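Local coordinates for uncharacterized protein (Burkholderia thailandensis, PDB 6AR7) that is of unknown function but belongs to the lysozyme inhibitor LprI family, and so may bind and inhibit a lysozyme, at residues 77-82 and 195-200; 64-69 and 130-135; 48-53 and 115-120. All coordinates share one frame; numbering follows the deposited sequence. Where two conformers were deposited one is given.

Contact 1: 77-82 and 195-200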
loop_
_atom_site.group_PDB
_atom_site.type_symbol
_atom_site.label_atom_id
_atom_site.label_comp_id
_atom_site.label_asym_id
_atom_site.label_seq_id
_atom_site.Cartn_x
_atom_site.Cartn_y
_atom_site.Cartn_z
ATOM N N ARG A 77 17.371 11.018 0.807
ATOM C CA ARG A 77 17.018 10.995 2.224
ATOM C C ARG A 77 15.507 10.984 2.413
ATOM O O ARG A 77 14.995 10.301 3.307
ATOM C CB ARG A 77 17.637 12.192 2.951
ATOM C CG ARG A 77 19.146 12.110 3.070
ATOM C CD ARG A 77 19.707 13.220 3.955
ATOM N NE ARG A 77 19.729 14.505 3.268
ATOM C CZ ARG A 77 20.737 14.917 2.506
ATOM N NH1 ARG A 77 21.799 14.140 2.339
ATOM N NH2 ARG A 77 20.680 16.102 1.913
ATOM N N GLY A 78 14.784 11.747 1.585
ATOM C CA GLY A 78 13.332 11.733 1.649
ATOM C C GLY A 78 12.749 10.356 1.388
ATOM O O GLY A 78 11.865 9.896 2.114
ATOM N N TRP A 79 13.224 9.681 0.336
ATOM C CA TRP A 79 12.700 8.344 0.047
ATOM C C TRP A 79 13.132 7.342 1.109
ATOM O O TRP A 79 12.362 6.437 1.463
ATOM C CB TRP A 79 13.129 7.882 -1.348
ATOM C CG TRP A 79 12.257 8.463 -2.411
ATOM C CD1 TRP A 79 12.505 9.587 -3.147
ATOM C CD2 TRP A 79 10.986 7.965 -2.855
ATOM N NE1 TRP A 79 11.464 9.826 -4.010
ATOM C CE2 TRP A 79 10.525 8.838 -3.859
ATOM C CE3 TRP A 79 10.192 6.869 -2.498
ATOM C CZ2 TRP A 79 9.304 8.649 -4.506
ATOM C CZ3 TRP A 79 8.987 6.683 -3.147
ATOM C CH2 TRP A 79 8.557 7.564 -4.143
ATOM N N GLN A 80 14.358 7.486 1.627
ATOM C CA GLN A 80 14.793 6.611 2.709
ATOM C C GLN A 80 13.865 6.745 3.899
ATOM O O GLN A 80 13.504 5.748 4.535
ATOM C CB GLN A 80 16.230 6.927 3.118
ATOM C CG GLN A 80 17.242 6.507 2.074
ATOM C CD GLN A 80 18.652 6.883 2.470
ATOM O OE1 GLN A 80 18.872 7.938 3.061
ATOM N NE2 GLN A 80 19.615 6.039 2.123
ATOM N N GLU A 81 13.458 7.974 4.200
ATOM C CA GLU A 81 12.494 8.184 5.264
ATOM C C GLU A 81 11.161 7.527 4.926
ATOM O O GLU A 81 10.561 6.850 5.773
ATOM C CB GLU A 81 12.307 9.685 5.496
ATOM C CG GLU A 81 11.276 10.013 6.568
ATOM C CD GLU A 81 11.648 9.512 7.950
ATOM O OE1 GLU A 81 12.848 9.314 8.229
ATOM O OE2 GLU A 81 10.723 9.282 8.751
ATOM N N SER A 82 10.700 7.680 3.679
ATOM C CA SER A 82 9.422 7.086 3.290
ATOM C C SER A 82 9.451 5.567 3.437
ATOM O O SER A 82 8.465 4.958 3.874
ATOM C CB SER A 82 9.072 7.487 1.856
ATOM O OG SER A 82 9.679 6.624 0.912
ATOM N N ASP A 195 2.622 11.160 5.127
ATOM C CA ASP A 195 3.305 12.444 5.255
ATOM C C ASP A 195 4.706 12.388 4.655
ATOM O O ASP A 195 5.154 13.346 4.015
ATOM C CB ASP A 195 3.388 12.882 6.721
ATOM C CG ASP A 195 2.025 13.232 7.314
ATOM O OD1 ASP A 195 1.078 13.524 6.542
ATOM O OD2 ASP A 195 1.917 13.238 8.559
ATOM N N ALA A 196 5.408 11.269 4.829
ATOM C CA ALA A 196 6.780 11.200 4.323
ATOM C C ALA A 196 6.807 11.304 2.807
ATOM O O ALA A 196 7.768 11.830 2.231
ATOM C CB ALA A 196 7.446 9.907 4.792
HETATM N N MSE A 197 5.728 10.886 2.160
HETATM C CA MSE A 197 5.616 10.844 0.709
HETATM C C MSE A 197 5.199 12.167 0.057
HETATM O O MSE A 197 5.550 12.430 -1.092
HETATM C CB MSE A 197 4.617 9.755 0.329
HETATM C CG MSE A 197 5.149 8.357 0.605
HETATM SE SE MSE A 197 6.501 7.892 -0.776
HETATM C CE MSE A 197 5.232 7.413 -2.203
ATOM N N THR A 198 4.441 12.992 0.779
ATOM C CA THR A 198 3.938 14.229 0.188
ATOM C C THR A 198 4.997 15.083 -0.492
ATOM O O THR A 198 4.725 15.562 -1.607
ATOM C CB THR A 198 3.224 15.084 1.241
ATOM O OG1 THR A 198 2.229 14.295 1.884
ATOM C CG2 THR A 198 2.571 16.275 0.565
ATOM N N PRO A 199 6.200 15.293 0.068
ATOM C CA PRO A 199 7.191 16.122 -0.636
ATOM C C PRO A 199 7.794 15.460 -1.860
ATOM O O PRO A 199 8.417 16.166 -2.660
ATOM C CB PRO A 199 8.279 16.362 0.426
ATOM C CG PRO A 199 7.697 15.934 1.714
ATOM C CD PRO A 199 6.715 14.857 1.379
ATOM N N LEU A 200 7.609 14.144 -2.040
ATOM C CA LEU A 200 8.309 13.369 -3.058
ATOM C C LEU A 200 7.459 13.019 -4.273
ATOM O O LEU A 200 8.011 12.567 -5.279
ATOM C CB LEU A 200 8.859 12.072 -2.447
ATOM C CG LEU A 200 9.699 12.239 -1.174
ATOM C CD1 LEU A 200 10.050 10.891 -0.585
ATOM C CD2 LEU A 200 10.962 13.038 -1.469
HETATM O O HOH W 1 10.212 11.869 3.178
#
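In this all-helical bundle, segment 195-200 and helix 73-101 meet round the indole of Trp79, which Leu200 and Met197 approach from the segment's side. The Leu200 branch ending in CD1 makes a CH-pi contact from directly above, 3.6 Å from the centroid of the five-membered ring of Trp79 and only 4° off the ring normal. The same methyl also lies against the backbone, 3.4 Å from Gly78 C. The other branch, CD2, lies close to where a side chain on Gly78 would stand, so the glycine gives the leucine its place. SE of Met197 (a selenomethionine) comes obliquely to the six-membered ring of Trp79, 4.2 Å from its centroid, in a Met-aromatic contact. The chain of Met197 is folded at both chi2 and chi3, and this bend also sets SE against Ser82 CB.

Leu128 and Ala131 of helix 107-136 also touch the indole, as does Leu67 of helix 42-70, and NE1 is hydrogen-bonded to Tyr135 OH. The tryptophan thus wedges between helices.

One turn along, Ala196 CB rests on the backbone of helix 73-101, 3.8 Å from Ser82 CA. The Ser82 hydroxyl, with OG between its backbone N and carbonyl carbon (chi1 85°), turns back on its own helix and donates to Trp79 O over 2.7 Å; Arg124 of helix 107-136 is also bonded to OG. No direct polar bond joins the two segments. A single water spans them instead, donating one proton to Gly78 O at 2.8 Å and the other to Ala196 O at 2.6 Å.

Contact 2: 64-69 and 130-135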
loop_
_atom_site.group_PDB
_atom_site.type_symbol
_atom_site.label_atom_id
_atom_site.label_comp_id
_atom_site.label_asym_id
_atom_site.label_seq_id
_atom_site.Cartn_x
_atom_site.Cartn_y
_atom_site.Cartn_z
ATOM N N TYR A 64 14.011 0.201 -4.663
ATOM C CA TYR A 64 14.531 1.056 -3.597
ATOM C C TYR A 64 16.051 1.187 -3.692
ATOM O O TYR A 64 16.608 2.266 -3.459
ATOM C CB TYR A 64 14.121 0.501 -2.229
ATOM C CG TYR A 64 14.722 1.231 -1.043
ATOM C CD1 TYR A 64 14.221 2.458 -0.629
ATOM C CD2 TYR A 64 15.808 0.698 -0.349
ATOM C CE1 TYR A 64 14.778 3.145 0.468
ATOM C CE2 TYR A 64 16.374 1.373 0.749
ATOM C CZ TYR A 64 15.848 2.596 1.149
ATOM O OH TYR A 64 16.391 3.271 2.226
ATOM N N GLN A 65 16.742 0.109 -4.065
ATOM C CA GLN A 65 18.197 0.196 -4.149
ATOM C C GLN A 65 18.646 1.065 -5.321
ATOM O O GLN A 65 19.540 1.905 -5.159
ATOM C CB GLN A 65 18.808 -1.200 -4.228
ATOM C CG GLN A 65 18.800 -1.951 -2.898
ATOM C CD GLN A 65 19.345 -1.112 -1.738
ATOM O OE1 GLN A 65 20.334 -0.385 -1.885
ATOM N NE2 GLN A 65 18.714 -1.235 -0.570
ATOM N N ARG A 66 18.039 0.898 -6.500
ATOM C CA ARG A 66 18.327 1.807 -7.613
ATOM C C ARG A 66 18.095 3.259 -7.212
ATOM O O ARG A 66 18.911 4.141 -7.506
ATOM C CB ARG A 66 17.457 1.468 -8.816
ATOM C CG ARG A 66 18.011 0.464 -9.778
ATOM C CD ARG A 66 17.423 0.784 -11.129
ATOM N NE ARG A 66 15.983 0.553 -11.130
ATOM C CZ ARG A 66 15.104 1.315 -11.773
ATOM N NH1 ARG A 66 15.514 2.388 -12.447
ATOM N NH2 ARG A 66 13.812 1.014 -11.722
ATOM N N LEU A 67 16.964 3.520 -6.556
ATOM C CA LEU A 67 16.598 4.880 -6.186
ATOM C C LEU A 67 17.648 5.502 -5.276
ATOM O O LEU A 67 18.048 6.654 -5.477
ATOM C CB LEU A 67 15.233 4.871 -5.493
ATOM C CG LEU A 67 14.416 6.160 -5.478
ATOM C CD1 LEU A 67 12.983 5.846 -5.128
ATOM C CD2 LEU A 67 14.984 7.116 -4.456
ATOM N N VAL A 68 18.109 4.748 -4.275
ATOM C CA VAL A 68 19.092 5.273 -3.338
ATOM C C VAL A 68 20.400 5.580 -4.060
ATOM O O VAL A 68 21.087 6.556 -3.730
ATOM C CB VAL A 68 19.291 4.276 -2.177
ATOM C CG1 VAL A 68 20.530 4.627 -1.359
ATOM C CG2 VAL A 68 18.059 4.226 -1.297
ATOM N N LYS A 69 20.740 4.792 -5.087
ATOM C CA LYS A 69 21.998 5.005 -5.793
ATOM C C LYS A 69 21.904 6.135 -6.812
ATOM O O LYS A 69 22.925 6.744 -7.131
ATOM C CB LYS A 69 22.465 3.710 -6.467
ATOM N N GLY A 130 8.771 4.093 -10.509
ATOM C CA GLY A 130 8.509 5.347 -11.195
ATOM C C GLY A 130 9.481 6.442 -10.793
ATOM O O GLY A 130 9.979 7.185 -11.640
ATOM N N ALA A 131 9.774 6.545 -9.499
ATOM C CA ALA A 131 10.727 7.549 -9.042
ATOM C C ALA A 131 12.124 7.247 -9.563
ATOM O O ALA A 131 12.796 8.129 -10.100
ATOM C CB ALA A 131 10.726 7.634 -7.514
ATOM N N ALA A 132 12.591 6.013 -9.385
ATOM C CA ALA A 132 13.941 5.680 -9.816
ATOM C C ALA A 132 14.116 5.885 -11.312
ATOM O O ALA A 132 15.186 6.318 -11.758
ATOM C CB ALA A 132 14.270 4.240 -9.430
ATOM N N ASP A 133 13.066 5.628 -12.100
ATOM C CA ASP A 133 13.161 5.871 -13.538
ATOM C C ASP A 133 13.227 7.359 -13.832
ATOM O O ASP A 133 13.975 7.798 -14.711
ATOM C CB ASP A 133 11.973 5.247 -14.270
ATOM C CG ASP A 133 12.016 3.732 -14.265
ATOM O OD1 ASP A 133 13.027 3.171 -13.797
ATOM O OD2 ASP A 133 11.032 3.104 -14.709
ATOM N N ARG A 134 12.461 8.155 -13.096
ATOM C CA ARG A 134 12.454 9.594 -13.337
ATOM C C ARG A 134 13.773 10.235 -12.915
ATOM O O ARG A 134 14.277 11.135 -13.596
ATOM C CB ARG A 134 11.278 10.235 -12.605
ATOM C CG ARG A 134 10.963 11.655 -13.041
ATOM C CD ARG A 134 9.486 11.971 -12.848
ATOM N NE ARG A 134 8.731 10.834 -12.319
ATOM C CZ ARG A 134 8.474 10.638 -11.026
ATOM N NH1 ARG A 134 7.779 9.574 -10.636
ATOM N NH2 ARG A 134 8.927 11.499 -10.122
ATOM N N TYR A 135 14.366 9.767 -11.812
ATOM C CA TYR A 135 15.668 10.289 -11.395
ATOM C C TYR A 135 16.804 9.833 -12.305
ATOM O O TYR A 135 17.861 10.472 -12.318
ATOM C CB TYR A 135 15.996 9.859 -9.960
ATOM C CG TYR A 135 15.057 10.382 -8.897
ATOM C CD1 TYR A 135 14.387 11.593 -9.054
ATOM C CD2 TYR A 135 14.826 9.653 -7.744
ATOM C CE1 TYR A 135 13.526 12.072 -8.073
ATOM C CE2 TYR A 135 13.968 10.113 -6.763
ATOM C CZ TYR A 135 13.317 11.323 -6.928
ATOM O OH TYR A 135 12.457 11.767 -5.943
#
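Leu67 is the residue most covered here, and it meets helix 107-136 with three parts of its side chain. CD1 lies 3.7 Å from Ala131 CB, CB faces Ala132 CB at 4.1 Å, and CD2 comes in at the edge of the Tyr135 ring, near its plane, 3.9 Å from CE2. With CG swung anti to the backbone N (chi1 -158°), the two methyls fork across the second helix, one to each neighbouring turn. Because Ala132 presents just a methyl, the CA atoms of Leu67 and Ala132 come within 4.6 Å. This is close helix-helix packing within the LprI-like bundle: the segments of helices 42-70 and 107-136 run in roughly the same direction, 32° apart, with their axes 8.6 Å from each other.

Arg66 closes the exposed border. Its chain bends at chi3 and carries the guanidinium over Ala132 CB, which lies beneath one face. The group then grips Asp133 end-on, both nitrogens converging on OD1: NH1 at 2.9 Å, nearly along the C-O axis, and NH2 at 3.1 Å. OD1 stays close to the guanidinium plane, although the carboxylate itself is twisted from it.

Contact 3: 48-53 and 115-120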
loop_
_atom_site.group_PDB
_atom_site.type_symbol
_atom_site.label_atom_id
_atom_site.label_comp_id
_atom_site.label_asym_id
_atom_site.label_seq_id
_atom_site.Cartn_x
_atom_site.Cartn_y
_atom_site.Cartn_z
ATOM N N CYS A 48 -0.465 -19.069 -5.374
ATOM C CA CYS A 48 -0.020 -18.270 -6.517
ATOM C C CYS A 48 0.094 -16.799 -6.129
ATOM O O CYS A 48 1.075 -16.129 -6.478
ATOM C CB CYS A 48 -0.969 -18.423 -7.689
ATOM S SG CYS A 48 -0.978 -20.022 -8.534
HETATM N N MSE A 49 -0.885 -16.291 -5.381
HETATM C CA MSE A 49 -0.883 -14.881 -5.019
HETATM C C MSE A 49 0.232 -14.591 -4.050
HETATM O O MSE A 49 0.879 -13.550 -4.152
HETATM C CB MSE A 49 -2.244 -14.480 -4.426
HETATM C CG MSE A 49 -3.360 -14.778 -5.391
HETATM SE SE MSE A 49 -5.173 -14.718 -4.546
HETATM C CE MSE A 49 -5.021 -12.817 -4.234
ATOM N N ASP A 50 0.464 -15.518 -3.112
ATOM C CA ASP A 50 1.560 -15.330 -2.169
ATOM C C ASP A 50 2.913 -15.341 -2.885
ATOM O O ASP A 50 3.816 -14.578 -2.522
ATOM C CB ASP A 50 1.505 -16.399 -1.070
ATOM C CG ASP A 50 0.356 -16.172 -0.071
ATOM O OD1 ASP A 50 -0.161 -15.037 0.026
ATOM O OD2 ASP A 50 -0.025 -17.136 0.625
ATOM N N GLU A 51 3.072 -16.188 -3.903
ATOM C CA GLU A 51 4.322 -16.193 -4.666
ATOM C C GLU A 51 4.501 -14.879 -5.428
ATOM O O GLU A 51 5.609 -14.334 -5.495
ATOM C CB GLU A 51 4.343 -17.388 -5.625
ATOM C CG GLU A 51 4.670 -18.717 -4.932
ATOM C CD GLU A 51 4.228 -19.932 -5.726
ATOM O OE1 GLU A 51 3.645 -19.756 -6.815
ATOM O OE2 GLU A 51 4.457 -21.071 -5.251
ATOM N N ALA A 52 3.411 -14.350 -5.994
ATOM C CA ALA A 52 3.467 -13.056 -6.669
ATOM C C ALA A 52 3.844 -11.954 -5.690
ATOM O O ALA A 52 4.656 -11.071 -6.002
ATOM C CB ALA A 52 2.112 -12.766 -7.327
ATOM N N ARG A 53 3.281 -12.006 -4.482
ATOM C CA ARG A 53 3.581 -10.986 -3.489
ATOM C C ARG A 53 5.051 -11.001 -3.112
ATOM O O ARG A 53 5.675 -9.946 -2.976
ATOM C CB ARG A 53 2.704 -11.173 -2.252
ATOM C CG ARG A 53 2.833 -10.008 -1.284
ATOM C CD ARG A 53 2.485 -10.383 0.131
ATOM N NE ARG A 53 3.464 -11.313 0.661
ATOM C CZ ARG A 53 3.166 -12.534 1.079
ATOM N NH1 ARG A 53 1.901 -12.956 1.049
ATOM N NH2 ARG A 53 4.130 -13.333 1.530
ATOM N N ASP A 115 -5.482 -11.079 -1.404
ATOM C CA ASP A 115 -5.318 -9.925 -2.287
ATOM C C ASP A 115 -4.978 -8.658 -1.502
ATOM O O ASP A 115 -4.190 -7.825 -1.974
ATOM C CB ASP A 115 -6.574 -9.724 -3.122
ATOM C CG ASP A 115 -6.349 -8.787 -4.292
ATOM O OD1 ASP A 115 -5.396 -9.008 -5.060
ATOM O OD2 ASP A 115 -7.118 -7.813 -4.426
HETATM N N MSE A 116 -5.518 -8.516 -0.295
HETATM C CA MSE A 116 -5.152 -7.427 0.623
HETATM C C MSE A 116 -3.657 -7.360 0.888
HETATM O O MSE A 116 -3.086 -6.293 1.043
HETATM C CB MSE A 116 -5.848 -7.592 1.978
HETATM C CG MSE A 116 -7.308 -7.224 2.053
HETATM SE SE MSE A 116 -7.503 -5.857 3.427
HETATM C CE MSE A 116 -6.641 -4.484 2.372
ATOM N N ARG A 117 -3.037 -8.537 1.009
ATOM C CA ARG A 117 -1.606 -8.619 1.291
ATOM C C ARG A 117 -0.768 -8.369 0.048
ATOM O O ARG A 117 0.335 -7.824 0.148
ATOM C CB ARG A 117 -1.235 -9.995 1.858
ATOM C CG ARG A 117 -2.025 -10.458 3.072
ATOM C CD ARG A 117 -1.383 -11.706 3.719
ATOM N NE ARG A 117 -1.283 -12.876 2.832
ATOM C CZ ARG A 117 -2.211 -13.831 2.736
ATOM N NH1 ARG A 117 -3.323 -13.757 3.465
ATOM N NH2 ARG A 117 -2.039 -14.865 1.914
ATOM N N LEU A 118 -1.281 -8.757 -1.120
ATOM C CA LEU A 118 -0.541 -8.647 -2.376
ATOM C C LEU A 118 -0.477 -7.209 -2.896
ATOM O O LEU A 118 0.609 -6.695 -3.185
ATOM C CB LEU A 118 -1.194 -9.556 -3.421
ATOM C CG LEU A 118 -0.872 -9.372 -4.908
ATOM C CD1 LEU A 118 0.647 -9.598 -5.145
ATOM C CD2 LEU A 118 -1.716 -10.346 -5.776
ATOM N N GLN A 119 -1.627 -6.552 -3.041
ATOM C CA GLN A 119 -1.677 -5.290 -3.776
ATOM C C GLN A 119 -0.801 -4.173 -3.199
ATOM O O GLN A 119 -0.256 -3.390 -3.998
ATOM C CB GLN A 119 -3.129 -4.807 -3.895
ATOM C CG GLN A 119 -4.062 -5.766 -4.653
ATOM C CD GLN A 119 -3.502 -6.191 -6.012
ATOM O OE1 GLN A 119 -2.829 -5.415 -6.692
ATOM N NE2 GLN A 119 -3.810 -7.422 -6.424
ATOM N N PRO A 120 -0.668 -3.995 -1.878
ATOM C CA PRO A 120 0.178 -2.891 -1.391
ATOM C C PRO A 120 1.644 -3.091 -1.700
ATOM O O PRO A 120 2.376 -2.102 -1.813
ATOM C CB PRO A 120 -0.075 -2.870 0.128
ATOM C CG PRO A 120 -1.336 -3.616 0.333
ATOM C CD PRO A 120 -1.440 -4.612 -0.786
#
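Helices 42-70 and 107-136 pack side by side in this part of the LprI-like domain, and Leu118 carries the apolar part of the contact. Its CD1 methyl rests on the backbone of the other helix, 3.6 Å from Arg53 N, and also touches Ala52 CB; Met30 of helix 25-34 touches the same leucine. Met49, a selenomethionine, reaches across on the side of the preceding turn, its chain bent at chi3 so that CE lands 3.4 Å from Asp115 N. The two segments run 23° from parallel with axes 9.0 Å apart, neighbours in a bundle whose first two helices are tied by the disulfide of Cys48 with Cys33.

On the polar side the aliphatic stem of Arg53 is laid over the other backbone, CD 3.3 Å from Arg117 O. Its guanidinium turns back to Asp50 of its own helix, with NH1 3.1 Å from Asp50 OD1. Arg117 comes to the same oxygen from the opposite helix: NH2 donates to the syn lone pair of Asp50 OD1 at 2.7 Å, fairly straight at 162°. Asp50 and Arg117 each have two conformers, so this bond holds for one pairing and is doubtful for the rest. The carboxylate here would draw the two arginines together. Within segment 115-120, Gln119 NE2 donates to Asp115 OD1 over 2.6 Å, one turn back along the helix.

How the contacts relate
Contacts 2 and 3 join the same two helices, 42-70 and 107-136, at places whose centres are about 23 Å apart; contact 1 instead brings helix 73-101 against helix 180-197. Contacts 1 and 2 touch and share one apolar cluster: the Trp79 indole packs on Leu67 and Ala131, so a single tryptophan serves both. Contact 3 lies apart from that cluster, its nearest atoms about 10 Å from contact 1. The chemistry differs: contact 1 rests on apolar and selenium contacts to one indole, and a bridging water, contact 2 has a buried apolar middle with an exposed ion pair at its border, and contact 3, only partly buried, combines a leucine with charged side chains.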